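Local coordinates for universal stress protein (Pseudomonas aeruginosa UCBPP-PA14, PDB 7MQ5) that is of unknown function but, as a putative member of the universal stress protein family, may help the bacterium to withstand adverse conditions, at residues A[8-13]-A[36-41]; A[91-96]-A[119-124]; A[135-140]-A[168-173]. One frame throughout, in Å; residues are numbered along the deposited sequence. Where two conformers were deposited one is given.

In the fold
The three contacts join neighbouring parallel strands of one mixed sheet, each across a beta-alpha-beta unit, and follow one another in series along the chain. Contacts 1 and 2, with centres 10 Å apart, meet where strands 9-13 and 92-96 lie side by side: Leu11 O is 2.8 Å from Ile94 N, a probable hydrogen bond, and Ile10 packs on Ile94. Contact 3 lies in the other half, its centre about 23 Å from that of contact 1 and 19 Å from that of contact 2. Strands 9-13 and 136-141 are flanked alike, by 37-43 or 171-178 and, opposite, by 92-96 or 240-244, so contacts 1 and 3 hold equivalent places, consistent with a tandem universal stress protein.

Contact 1: residues A[8-13]-A[36-41]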
ATOM      1  N   ARG A   8      -7.463   6.919  11.321  1.00 15.00           N
ATOM      2  CA  ARG A   8      -8.265   8.136  11.595  1.00 15.41           C
ATOM      3  C   ARG A   8      -7.730   9.375  10.872  1.00 13.57           C
ATOM      4  O   ARG A   8      -8.453  10.362  10.859  1.00 13.81           O
ATOM      5  CB  ARG A   8      -8.439   8.319  13.100  1.00 18.41           C
ATOM      6  CG  ARG A   8      -9.059   7.106  13.788  1.00 21.15           C
ATOM      7  CD  ARG A   8     -10.220   6.485  13.023  1.00 22.55           C
ATOM      8  NE  ARG A   8     -11.280   7.453  12.775  1.00 23.65           N
ATOM      9  CZ  ARG A   8     -12.168   7.385  11.783  1.00 24.92           C
ATOM     10  NH1 ARG A   8     -12.124   6.401  10.901  1.00 25.86           N
ATOM     11  NH2 ARG A   8     -13.085   8.328  11.660  1.00 27.67           N
ATOM     12  N   SER A   9      -6.515   9.329  10.324  0.60 12.04           N
ATOM     13  CA  SER A   9      -6.072  10.464   9.480  0.60 11.82           C
ATOM     14  C   SER A   9      -5.179   9.924   8.367  0.60 10.71           C
ATOM     15  O   SER A   9      -4.407   8.961   8.583  0.60 11.41           O
ATOM     16  CB  SER A   9      -5.442  11.598  10.253  0.60 14.30           C
ATOM     17  OG  SER A   9      -4.177  11.250  10.775  0.60 18.01           O
ATOM     18  N   ILE A  10      -5.349  10.520   7.199  1.00  9.56           N
ATOM     19  CA  ILE A  10      -4.616  10.137   5.976  1.00  9.85           C
ATOM     20  C   ILE A  10      -3.824  11.332   5.477  1.00  9.73           C
ATOM     21  O   ILE A  10      -4.404  12.434   5.337  1.00 10.51           O
ATOM     22  CB  ILE A  10      -5.615   9.672   4.905  1.00  9.94           C
ATOM     23  CG1 ILE A  10      -6.431   8.473   5.392  1.00 11.08           C
ATOM     24  CG2 ILE A  10      -4.904   9.396   3.591  1.00 10.59           C
ATOM     25  CD1 ILE A  10      -7.552   8.081   4.463  1.00 12.39           C
ATOM     26  N   LEU A  11      -2.532  11.122   5.261  0.70  8.64           N
ATOM     27  CA  LEU A  11      -1.691  12.153   4.616  0.70  8.69           C
ATOM     28  C   LEU A  11      -1.834  11.997   3.099  0.70  8.33           C
ATOM     29  O   LEU A  11      -1.543  10.901   2.569  0.70  8.96           O
ATOM     30  CB  LEU A  11      -0.239  11.985   5.056  0.70  9.10           C
ATOM     31  CG  LEU A  11       0.729  13.014   4.478  0.70  9.32           C
ATOM     32  CD1 LEU A  11       0.361  14.416   4.940  0.70  9.57           C
ATOM     33  CD2 LEU A  11       2.158  12.667   4.869  0.70 10.05           C
ATOM     34  N   VAL A  12      -2.292  13.054   2.434  1.00  8.42           N
ATOM     35  CA  VAL A  12      -2.489  13.049   0.967  1.00  8.54           C
ATOM     36  C   VAL A  12      -1.428  13.951   0.351  1.00  8.76           C
ATOM     37  O   VAL A  12      -1.437  15.165   0.621  1.00  9.66           O
ATOM     38  CB  VAL A  12      -3.899  13.521   0.590  1.00  9.90           C
ATOM     39  CG1 VAL A  12      -4.147  13.356  -0.896  1.00 11.17           C
ATOM     40  CG2 VAL A  12      -4.979  12.822   1.402  1.00 11.53           C
ATOM     41  N   VAL A  13      -0.526  13.371  -0.427  1.00  8.82           N
ATOM     42  CA  VAL A  13       0.513  14.177  -1.115  1.00  9.51           C
ATOM     43  C   VAL A  13      -0.119  14.776  -2.371  1.00 10.59           C
ATOM     44  O   VAL A  13      -0.536  14.019  -3.259  1.00 13.07           O
ATOM     45  CB  VAL A  13       1.743  13.325  -1.426  1.00 11.56           C
ATOM     46  CG1 VAL A  13       2.789  14.156  -2.155  1.00 13.86           C
ATOM     47  CG2 VAL A  13       2.311  12.725  -0.158  1.00 12.91           C
ATOM     48  N   SER A  36     -12.485   9.298   7.911  0.50 13.08           N
ATOM     49  CA  SER A  36     -11.099   9.655   8.314  0.50 11.68           C
ATOM     50  C   SER A  36     -10.821  11.118   7.976  0.50 10.70           C
ATOM     51  O   SER A  36     -11.431  11.654   7.028  0.50 11.87           O
ATOM     52  CB  SER A  36     -10.089   8.771   7.617  0.50 11.81           C
ATOM     53  OG  SER A  36      -8.753   9.181   7.897  0.50 12.17           O
ATOM     54  N   HIS A  37      -9.911  11.714   8.731  1.00 10.76           N
ATOM     55  CA  HIS A  37      -9.462  13.095   8.461  1.00 10.56           C
ATOM     56  C   HIS A  37      -8.484  13.053   7.285  1.00 10.55           C
ATOM     57  O   HIS A  37      -7.725  12.075   7.165  1.00 11.77           O
ATOM     58  CB  HIS A  37      -8.774  13.636   9.709  1.00 10.79           C
ATOM     59  CG  HIS A  37      -8.239  15.004   9.503  1.00 10.39           C
ATOM     60  ND1 HIS A  37      -9.042  16.127   9.573  1.00 10.51           N
ATOM     61  CD2 HIS A  37      -6.999  15.431   9.198  1.00 10.17           C
ATOM     62  CE1 HIS A  37      -8.300  17.185   9.306  1.00 10.26           C
ATOM     63  NE2 HIS A  37      -7.049  16.790   9.072  1.00 10.50           N
ATOM     64  N   LEU A  38      -8.536  14.070   6.431  1.00  9.14           N
ATOM     65  CA  LEU A  38      -7.573  14.215   5.320  1.00  9.31           C
ATOM     66  C   LEU A  38      -6.644  15.392   5.602  1.00  9.45           C
ATOM     67  O   LEU A  38      -7.144  16.527   5.778  1.00 10.46           O
ATOM     68  CB  LEU A  38      -8.308  14.462   4.003  1.00 10.11           C
ATOM     69  CG  LEU A  38      -9.303  13.377   3.588  1.00 11.45           C
ATOM     70  CD1 LEU A  38      -9.910  13.715   2.230  1.00 13.30           C
ATOM     71  CD2 LEU A  38      -8.651  11.999   3.557  1.00 11.82           C
ATOM     72  N   HIS A  39      -5.335  15.139   5.624  1.00  9.03           N
ATOM     73  CA  HIS A  39      -4.326  16.221   5.699  1.00  8.82           C
ATOM     74  C   HIS A  39      -3.657  16.328   4.332  1.00  9.13           C
ATOM     75  O   HIS A  39      -2.972  15.381   3.907  1.00  9.62           O
ATOM     76  CB  HIS A  39      -3.322  15.969   6.811  1.00  9.18           C
ATOM     77  CG  HIS A  39      -2.357  17.096   6.954  1.00  9.80           C
ATOM     78  ND1 HIS A  39      -2.747  18.321   7.453  1.00 11.00           N
ATOM     79  CD2 HIS A  39      -1.041  17.194   6.665  1.00 10.65           C
ATOM     80  CE1 HIS A  39      -1.698  19.119   7.471  1.00 11.45           C
ATOM     81  NE2 HIS A  39      -0.642  18.452   6.992  1.00 11.47           N
ATOM     82  N   LEU A  40      -3.875  17.449   3.655  1.00  8.95           N
ATOM     83  CA  LEU A  40      -3.325  17.657   2.298  1.00  9.26           C
ATOM     84  C   LEU A  40      -1.976  18.365   2.406  1.00  9.56           C
ATOM     85  O   LEU A  40      -1.913  19.457   3.004  1.00 11.47           O
ATOM     86  CB  LEU A  40      -4.294  18.493   1.461  1.00 10.62           C
ATOM     87  CG  LEU A  40      -5.772  18.111   1.524  1.00 12.76           C
ATOM     88  CD1 LEU A  40      -6.586  18.952   0.555  1.00 15.33           C
ATOM     89  CD2 LEU A  40      -5.985  16.631   1.263  1.00 13.31           C
ATOM     90  N   LEU A  41      -0.958  17.793   1.783  1.00  9.10           N
ATOM     91  CA  LEU A  41       0.409  18.344   1.881  1.00  9.23           C
ATOM     92  C   LEU A  41       0.955  18.646   0.492  1.00  9.42           C
ATOM     93  O   LEU A  41       0.951  17.749  -0.369  1.00 10.31           O
ATOM     94  CB  LEU A  41       1.313  17.326   2.582  1.00  9.64           C
ATOM     95  CG  LEU A  41       2.812  17.633   2.559  1.00 10.88           C
ATOM     96  CD1 LEU A  41       3.126  18.865   3.399  1.00 12.75           C
ATOM     97  CD2 LEU A  41       3.626  16.427   3.013  1.00 11.22           C
TER
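Ser9 to Val13 pair one for one with His37 to Leu41 as parallel strands, their short axes 4.7 Å apart at closest approach and 24° from parallel. With helix 22-34 they form a beta-alpha-beta unit of the Rossmann-like universal stress protein fold. Five backbone hydrogen bonds zip the pair together, from His37 N to Arg8 O at one end to Leu41 N to Val12 O at the other, both 2.9 Å.

One face carries Leu11 and His39, which run side by side in the same direction. Each has CG anti to its backbone N (chi1 -179° and -176°), and Leu11 CD1 reaches the edge of the imidazole, 3.6 Å from His39 CD2 and in the plane of the ring. That buried ring is gripped at both nitrogens, ND1 by Ser68 and NE2 by Glu84, whose carboxylate would favour a proton on NE2. On the other face, which meets helix 22-34, Leu40 CD2 lies 3.8 Å from Val12 CB, and Leu38 CD2 sits 4.1 Å from Ile10 CB.

At the mouth of the pair Ile10 CG1 comes within 3.5 Å of Ser36 OG. The Arg8 side chain bends back at chi2 and chi3; NH1 bonds to the carbonyls of Gln5 and Thr34, and the guanidinium lies with one face over Ser36 CA, 4.1 Å from Arg8 NH2.

Contact 2: residues A[91-96]-A[119-124]; sequences GLIIKQ and APCPVL
Ile93 meets Cys121 through a thiol turned to face it: SG sits between the backbone N and the carbonyl carbon of its own residue (chi1 62°) and touches both Ile93 CG1 and CD1 at 3.7 Å. Ile93 holds CG1 anti to its carbonyl carbon, and CD1 extends on to Ala119 CB, 4.1 Å away. On the opposite face Ile94 and Leu124 lie side by side, pointing the same way. Leu124 CG is anti to N (chi1 175°), and Leu124 CD2 rests 4.0 Å from Ile94 CG2. Leu92 CD1 turns in against Pro122, 3.6 Å from Pro122 O.

The segments, linked through helix 110-118 as a beta-alpha-beta unit, share three backbone bonds, one to Pro122 O just ahead of strand 123-126, another from Leu124 N to Ile93 O at 2.8 Å. Two residues earlier Pro122 has no N-H to offer, and its CD abuts Gly91 O at 3.3 Å instead. The Lys95 chain runs extended to CE, and its NZ is met by Gln96 O and by a salt bridge to Asp112. Cohesion between the segments therefore comes from main-chain bonds and apolar surface, while the ammonium of the buried Lys95 has its charge answered by a residue of the connecting helix.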
ATOM      1  N   GLY A  91      -2.031   7.704   9.793  1.00 11.34           N
ATOM      2  CA  GLY A  91      -1.907   6.235   9.741  1.00 12.08           C
ATOM      3  C   GLY A  91      -1.787   5.682   8.334  1.00 11.24           C
ATOM      4  O   GLY A  91      -1.682   4.465   8.176  1.00 11.98           O
ATOM      5  N   LEU A  92      -1.805   6.546   7.328  1.00  9.42           N
ATOM      6  CA  LEU A  92      -1.672   6.138   5.913  1.00  8.99           C
ATOM      7  C   LEU A  92      -1.112   7.337   5.164  1.00  8.50           C
ATOM      8  O   LEU A  92      -1.521   8.464   5.448  1.00 10.11           O
ATOM      9  CB  LEU A  92      -3.043   5.758   5.340  1.00  9.87           C
ATOM     10  CG  LEU A  92      -3.116   5.440   3.845  1.00  9.68           C
ATOM     11  CD1 LEU A  92      -2.313   4.188   3.487  1.00  9.77           C
ATOM     12  CD2 LEU A  92      -4.563   5.268   3.418  1.00 10.51           C
ATOM     13  N   ILE A  93      -0.195   7.076   4.246  1.00  8.28           N
ATOM     14  CA  ILE A  93       0.292   8.084   3.272  1.00  8.39           C
ATOM     15  C   ILE A  93      -0.200   7.649   1.893  1.00  8.38           C
ATOM     16  O   ILE A  93       0.011   6.478   1.544  1.00  9.11           O
ATOM     17  CB  ILE A  93       1.823   8.185   3.304  1.00  9.03           C
ATOM     18  CG1 ILE A  93       2.327   8.635   4.674  1.00  9.99           C
ATOM     19  CG2 ILE A  93       2.327   9.087   2.188  1.00 10.16           C
ATOM     20  CD1 ILE A  93       3.816   8.464   4.877  1.00  9.94           C
ATOM     21  N   ILE A  94      -0.812   8.561   1.149  1.00  8.26           N
ATOM     22  CA  ILE A  94      -1.223   8.289  -0.250  1.00  8.30           C
ATOM     23  C   ILE A  94      -0.405   9.210  -1.151  1.00  8.51           C
ATOM     24  O   ILE A  94      -0.428  10.448  -0.965  1.00  9.46           O
ATOM     25  CB  ILE A  94      -2.725   8.477  -0.483  1.00  9.24           C
ATOM     26  CG1 ILE A  94      -3.557   7.667   0.515  1.00  9.36           C
ATOM     27  CG2 ILE A  94      -3.067   8.145  -1.933  1.00  9.86           C
ATOM     28  CD1 ILE A  94      -5.051   7.818   0.315  1.00 10.76           C
ATOM     29  N   LYS A  95       0.305   8.604  -2.104  1.00  8.93           N
ATOM     30  CA  LYS A  95       1.101   9.386  -3.068  1.00  9.94           C
ATOM     31  C   LYS A  95       0.952   8.767  -4.456  1.00 10.11           C
ATOM     32  O   LYS A  95       1.018   7.528  -4.587  1.00 11.20           O
ATOM     33  CB  LYS A  95       2.571   9.417  -2.658  1.00 12.23           C
ATOM     34  CG  LYS A  95       3.398  10.271  -3.598  1.00 14.31           C
ATOM     35  CD  LYS A  95       4.838  10.471  -3.221  1.00 17.87           C
ATOM     36  CE  LYS A  95       5.580  11.269  -4.282  1.00 20.64           C
ATOM     37  NZ  LYS A  95       5.654  10.549  -5.583  1.00 23.37           N
ATOM     38  N   GLN A  96       0.799   9.613  -5.461  1.00 10.81           N
ATOM     39  CA  GLN A  96       0.728   9.115  -6.846  1.00 10.95           C
ATOM     40  C   GLN A  96       2.135   8.933  -7.412  1.00 11.49           C
ATOM     41  O   GLN A  96       3.018   9.788  -7.211  1.00 12.60           O
ATOM     42  CB  GLN A  96      -0.085  10.071  -7.714  1.00 12.73           C
ATOM     43  CG  GLN A  96      -0.156   9.631  -9.167  1.00 13.15           C
ATOM     44  CD  GLN A  96      -1.215  10.331  -9.984  1.00 14.54           C
ATOM     45  OE1 GLN A  96      -1.907  11.250  -9.533  1.00 15.15           O
ATOM     46  NE2 GLN A  96      -1.340   9.890 -11.221  1.00 17.17           N
ATOM     47  N   ALA A 119       8.982   5.031   5.627  1.00 11.33           N
ATOM     48  CA  ALA A 119       7.674   5.427   6.196  1.00 11.25           C
ATOM     49  C   ALA A 119       7.280   4.487   7.326  1.00 10.66           C
ATOM     50  O   ALA A 119       7.200   3.276   7.120  1.00 11.85           O
ATOM     51  CB  ALA A 119       6.627   5.436   5.122  1.00 11.19           C
ATOM     52  N   PRO A 120       6.937   5.021   8.518  1.00 11.63           N
ATOM     53  CA  PRO A 120       6.548   4.164   9.639  1.00 12.32           C
ATOM     54  C   PRO A 120       5.040   3.901   9.696  1.00 12.17           C
ATOM     55  O   PRO A 120       4.444   3.867  10.759  1.00 14.84           O
ATOM     56  CB  PRO A 120       7.043   4.975  10.842  1.00 13.99           C
ATOM     57  CG  PRO A 120       6.815   6.403  10.417  1.00 14.72           C
ATOM     58  CD  PRO A 120       7.110   6.429   8.931  1.00 13.25           C
ATOM     59  N   CYS A 121       4.455   3.699   8.525  1.00 11.42           N
ATOM     60  CA  CYS A 121       3.010   3.451   8.395  1.00 10.97           C
ATOM     61  C   CYS A 121       2.755   2.889   7.009  1.00 10.48           C
ATOM     62  O   CYS A 121       3.641   2.932   6.148  1.00 11.06           O
ATOM     63  CB  CYS A 121       2.215   4.742   8.579  1.00 12.05           C
ATOM     64  SG  CYS A 121       2.572   6.036   7.354  1.00 14.00           S
ATOM     65  N   PRO A 122       1.536   2.367   6.753  1.00  9.99           N
ATOM     66  CA  PRO A 122       1.147   1.947   5.412  1.00  9.66           C
ATOM     67  C   PRO A 122       1.298   3.086   4.391  1.00  8.47           C
ATOM     68  O   PRO A 122       1.024   4.245   4.700  1.00  9.03           O
ATOM     69  CB  PRO A 122      -0.331   1.554   5.595  1.00 10.52           C
ATOM     70  CG  PRO A 122      -0.409   1.085   7.034  1.00 11.41           C
ATOM     71  CD  PRO A 122       0.525   2.018   7.764  1.00 11.07           C
ATOM     72  N   VAL A 123       1.766   2.730   3.203  1.00  8.37           N
ATOM     73  CA  VAL A 123       1.873   3.692   2.080  1.00  8.28           C
ATOM     74  C   VAL A 123       1.096   3.137   0.893  1.00  7.87           C
ATOM     75  O   VAL A 123       1.350   1.988   0.489  1.00  8.86           O
ATOM     76  CB  VAL A 123       3.327   3.954   1.663  1.00  8.67           C
ATOM     77  CG1 VAL A 123       3.371   4.910   0.482  1.00  9.83           C
ATOM     78  CG2 VAL A 123       4.153   4.495   2.820  1.00  9.75           C
ATOM     79  N   LEU A 124       0.174   3.937   0.371  1.00  7.97           N
ATOM     80  CA  LEU A 124      -0.550   3.615  -0.872  1.00  8.34           C
ATOM     81  C   LEU A 124       0.089   4.415  -2.000  1.00  8.08           C
ATOM     82  O   LEU A 124       0.011   5.646  -2.009  1.00  9.59           O
ATOM     83  CB  LEU A 124      -2.023   3.988  -0.718  1.00  8.66           C
ATOM     84  CG  LEU A 124      -2.877   3.815  -1.968  1.00  9.96           C
ATOM     85  CD1 LEU A 124      -2.912   2.362  -2.433  1.00 11.21           C
ATOM     86  CD2 LEU A 124      -4.279   4.341  -1.721  1.00 11.22           C
TER

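Contact 3: residues A[135-140]-A[168-173]; sequences GKILAA and AKATLH
Gly135 and Thr171 begin a ladder of backbone hydrogen bonds, four of them between these segments, Thr171 N donating to Gly135 O at 3.0 Å. There the backbone also packs tightly, with Ala170 CB 3.1 Å from Gly135 O. Ile137 then uses both its polar backbone atoms: its N-H reaches Thr171 O, and its carbonyl takes the N-H of His173. Ala139 N bonds to His173 O, and the ladder continues to Ile175. Weaker CA-H...O contacts fill in between these bonds, as where Leu138 CA lies 3.4 Å from His173 O.

Among the polar side chains, Thr171 and His173 pair within their own strand. Thr171 OG1 sits between its backbone N and carbonyl carbon (chi1 54°) and forms a 2.8 Å hydrogen bond with His173 NE2 in which either could be the donor. This bond helps to set the turn of the imidazole, whose edge also faces Ile137 O, in plane and 3.6 Å from His173 CD2. The Lys136 chain, extended beyond CG, crosses the ring obliquely, with Lys136 CG and CD each 3.6 Å from His173 NE2. Its ammonium stays farther off, yet might still disfavour a charged imidazole.

Helix 148-167 connects the two strands, making the first beta-alpha-beta unit of the universal stress protein family region, in the Rossmann-like fold of the HUP clan. The helix ends in a Schellman motif, with Lys169 at positive phi, and Ala170 then leads into the second strand.

Apolar contacts gather chiefly on the face turned to that helix. Ala170 CB meets Ile137 CG1 at 3.8 Å, while Ile164 covers Ile137 and Ala161 covers Leu172. Across the sheet, Leu138 and His173 both lean on Leu236 of helix 225-236, and Leu138 CD1 lies 4.1 Å from His173 CB.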
ATOM      1  N   GLY A 135     -13.849  -2.809  -8.975  1.00 15.19           N
ATOM      2  CA  GLY A 135     -12.678  -3.529  -9.510  1.00 15.58           C
ATOM      3  C   GLY A 135     -12.317  -4.778  -8.724  1.00 13.63           C
ATOM      4  O   GLY A 135     -13.161  -5.309  -7.976  1.00 14.84           O
ATOM      5  N   LYS A 136     -11.084  -5.236  -8.903  1.00 13.17           N
ATOM      6  CA  LYS A 136     -10.560  -6.430  -8.195  1.00 12.06           C
ATOM      7  C   LYS A 136      -9.379  -6.015  -7.318  1.00 11.17           C
ATOM      8  O   LYS A 136      -8.473  -5.305  -7.795  1.00 11.13           O
ATOM      9  CB  LYS A 136     -10.181  -7.521  -9.195  1.00 13.96           C
ATOM     10  CG  LYS A 136     -11.369  -8.021 -10.007  1.00 16.77           C
ATOM     11  CD  LYS A 136     -11.063  -9.221 -10.861  1.00 20.80           C
ATOM     12  CE  LYS A 136     -12.256  -9.656 -11.689  1.00 28.10           C
ATOM     13  NZ  LYS A 136     -11.911 -10.743 -12.632  1.00 36.55           N
ATOM     14  N   ILE A 137      -9.416  -6.449  -6.067  1.00 10.87           N
ATOM     15  CA  ILE A 137      -8.366  -6.176  -5.054  1.00 10.70           C
ATOM     16  C   ILE A 137      -7.588  -7.476  -4.854  1.00 10.82           C
ATOM     17  O   ILE A 137      -8.222  -8.503  -4.584  1.00 12.81           O
ATOM     18  CB  ILE A 137      -9.002  -5.705  -3.732  1.00 10.83           C
ATOM     19  CG1 ILE A 137     -10.092  -4.647  -3.951  1.00 12.15           C
ATOM     20  CG2 ILE A 137      -7.923  -5.256  -2.746  1.00 10.98           C
ATOM     21  CD1 ILE A 137      -9.652  -3.428  -4.729  1.00 12.57           C
ATOM     22  N   LEU A 138      -6.267  -7.407  -4.964  1.00  9.68           N
ATOM     23  CA  LEU A 138      -5.417  -8.605  -4.838  1.00  9.75           C
ATOM     24  C   LEU A 138      -4.554  -8.506  -3.582  1.00  9.28           C
ATOM     25  O   LEU A 138      -3.854  -7.517  -3.422  1.00 10.93           O
ATOM     26  CB  LEU A 138      -4.532  -8.733  -6.079  1.00 10.30           C
ATOM     27  CG  LEU A 138      -3.592  -9.933  -6.087  1.00 10.66           C
ATOM     28  CD1 LEU A 138      -4.362 -11.252  -6.040  1.00 11.26           C
ATOM     29  CD2 LEU A 138      -2.702  -9.856  -7.310  1.00 12.25           C
ATOM     30  N   ALA A 139      -4.623  -9.517  -2.727  1.00 10.27           N
ATOM     31  CA  ALA A 139      -3.755  -9.618  -1.531  1.00 10.28           C
ATOM     32  C   ALA A 139      -2.656 -10.641  -1.822  1.00 10.50           C
ATOM     33  O   ALA A 139      -2.988 -11.741  -2.284  1.00 11.99           O
ATOM     34  CB  ALA A 139      -4.572 -10.028  -0.331  1.00 11.37           C
ATOM     35  N   ALA A 140      -1.397 -10.315  -1.530  1.00  9.93           N
ATOM     36  CA  ALA A 140      -0.268 -11.243  -1.747  1.00 11.59           C
ATOM     37  C   ALA A 140       0.207 -11.794  -0.400  1.00 12.14           C
ATOM     38  O   ALA A 140       0.599 -11.011   0.468  1.00 13.36           O
ATOM     39  CB  ALA A 140       0.857 -10.547  -2.474  1.00 13.05           C
ATOM     40  N   ALA A 168     -14.866  -0.066  -1.676  1.00 14.58           N
ATOM     41  CA  ALA A 168     -14.891   0.186  -3.138  1.00 15.33           C
ATOM     42  C   ALA A 168     -15.965  -0.658  -3.847  1.00 16.29           C
ATOM     43  O   ALA A 168     -16.073  -0.548  -5.086  1.00 20.49           O
ATOM     44  CB  ALA A 168     -13.526  -0.116  -3.706  1.00 16.14           C
ATOM     45  N   LYS A 169     -16.709  -1.484  -3.109  1.00 16.21           N
ATOM     46  CA  LYS A 169     -17.698  -2.402  -3.746  1.00 18.31           C
ATOM     47  C   LYS A 169     -16.970  -3.166  -4.856  1.00 18.66           C
ATOM     48  O   LYS A 169     -17.434  -3.184  -6.022  1.00 22.35           O
ATOM     49  CB  LYS A 169     -18.948  -1.655  -4.218  1.00 21.85           C
ATOM     50  CG  LYS A 169     -19.776  -1.078  -3.078  1.00 26.50           C
ATOM     51  CD  LYS A 169     -21.151  -0.609  -3.476  1.00 33.96           C
ATOM     52  CE  LYS A 169     -21.972  -0.169  -2.285  1.00 39.66           C
ATOM     53  NZ  LYS A 169     -21.334   0.953  -1.558  1.00 43.52           N
ATOM     54  N   ALA A 170     -15.867  -3.796  -4.459  1.00 16.57           N
ATOM     55  CA  ALA A 170     -14.942  -4.538  -5.336  1.00 16.00           C
ATOM     56  C   ALA A 170     -14.875  -5.985  -4.846  1.00 16.17           C
ATOM     57  O   ALA A 170     -15.428  -6.291  -3.762  1.00 18.46           O
ATOM     58  CB  ALA A 170     -13.575  -3.870  -5.302  1.00 15.54           C
ATOM     59  N   THR A 171     -14.226  -6.847  -5.620  1.00 15.79           N
ATOM     60  CA  THR A 171     -14.068  -8.252  -5.195  1.00 15.89           C
ATOM     61  C   THR A 171     -12.631  -8.470  -4.726  1.00 14.23           C
ATOM     62  O   THR A 171     -11.716  -7.799  -5.224  1.00 16.27           O
ATOM     63  CB  THR A 171     -14.495  -9.215  -6.303  1.00 19.13           C
ATOM     64  OG1 THR A 171     -13.798  -8.910  -7.503  1.00 19.43           O
ATOM     65  CG2 THR A 171     -15.977  -9.137  -6.578  1.00 22.38           C
ATOM     66  N   LEU A 172     -12.475  -9.376  -3.775  1.00 13.71           N
ATOM     67  CA  LEU A 172     -11.181  -9.706  -3.151  1.00 12.79           C
ATOM     68  C   LEU A 172     -10.642 -11.034  -3.699  1.00 12.63           C
ATOM     69  O   LEU A 172     -11.397 -12.015  -3.793  1.00 14.77           O
ATOM     70  CB  LEU A 172     -11.402  -9.777  -1.640  1.00 13.61           C
ATOM     71  CG  LEU A 172     -10.196 -10.198  -0.809  1.00 14.94           C
ATOM     72  CD1 LEU A 172      -9.070  -9.192  -0.951  1.00 15.42           C
ATOM     73  CD2 LEU A 172     -10.594 -10.379   0.650  1.00 17.15           C
ATOM     74  N   HIS A 173      -9.353 -11.049  -4.006  1.00 11.49           N
ATOM     75  CA  HIS A 173      -8.605 -12.195  -4.561  1.00 11.81           C
ATOM     76  C   HIS A 173      -7.298 -12.319  -3.780  1.00 11.56           C
ATOM     77  O   HIS A 173      -6.793 -11.286  -3.298  1.00 11.50           O
ATOM     78  CB  HIS A 173      -8.424 -11.993  -6.080  1.00 14.26           C
ATOM     79  CG  HIS A 173      -9.702 -11.605  -6.777  1.00 17.31           C
ATOM     80  ND1 HIS A 173     -10.484 -12.499  -7.489  1.00 21.73           N
ATOM     81  CD2 HIS A 173     -10.369 -10.422  -6.805  1.00 19.05           C
ATOM     82  CE1 HIS A 173     -11.557 -11.884  -7.945  1.00 19.69           C
ATOM     83  NE2 HIS A 173     -11.515 -10.601  -7.530  1.00 20.72           N
TER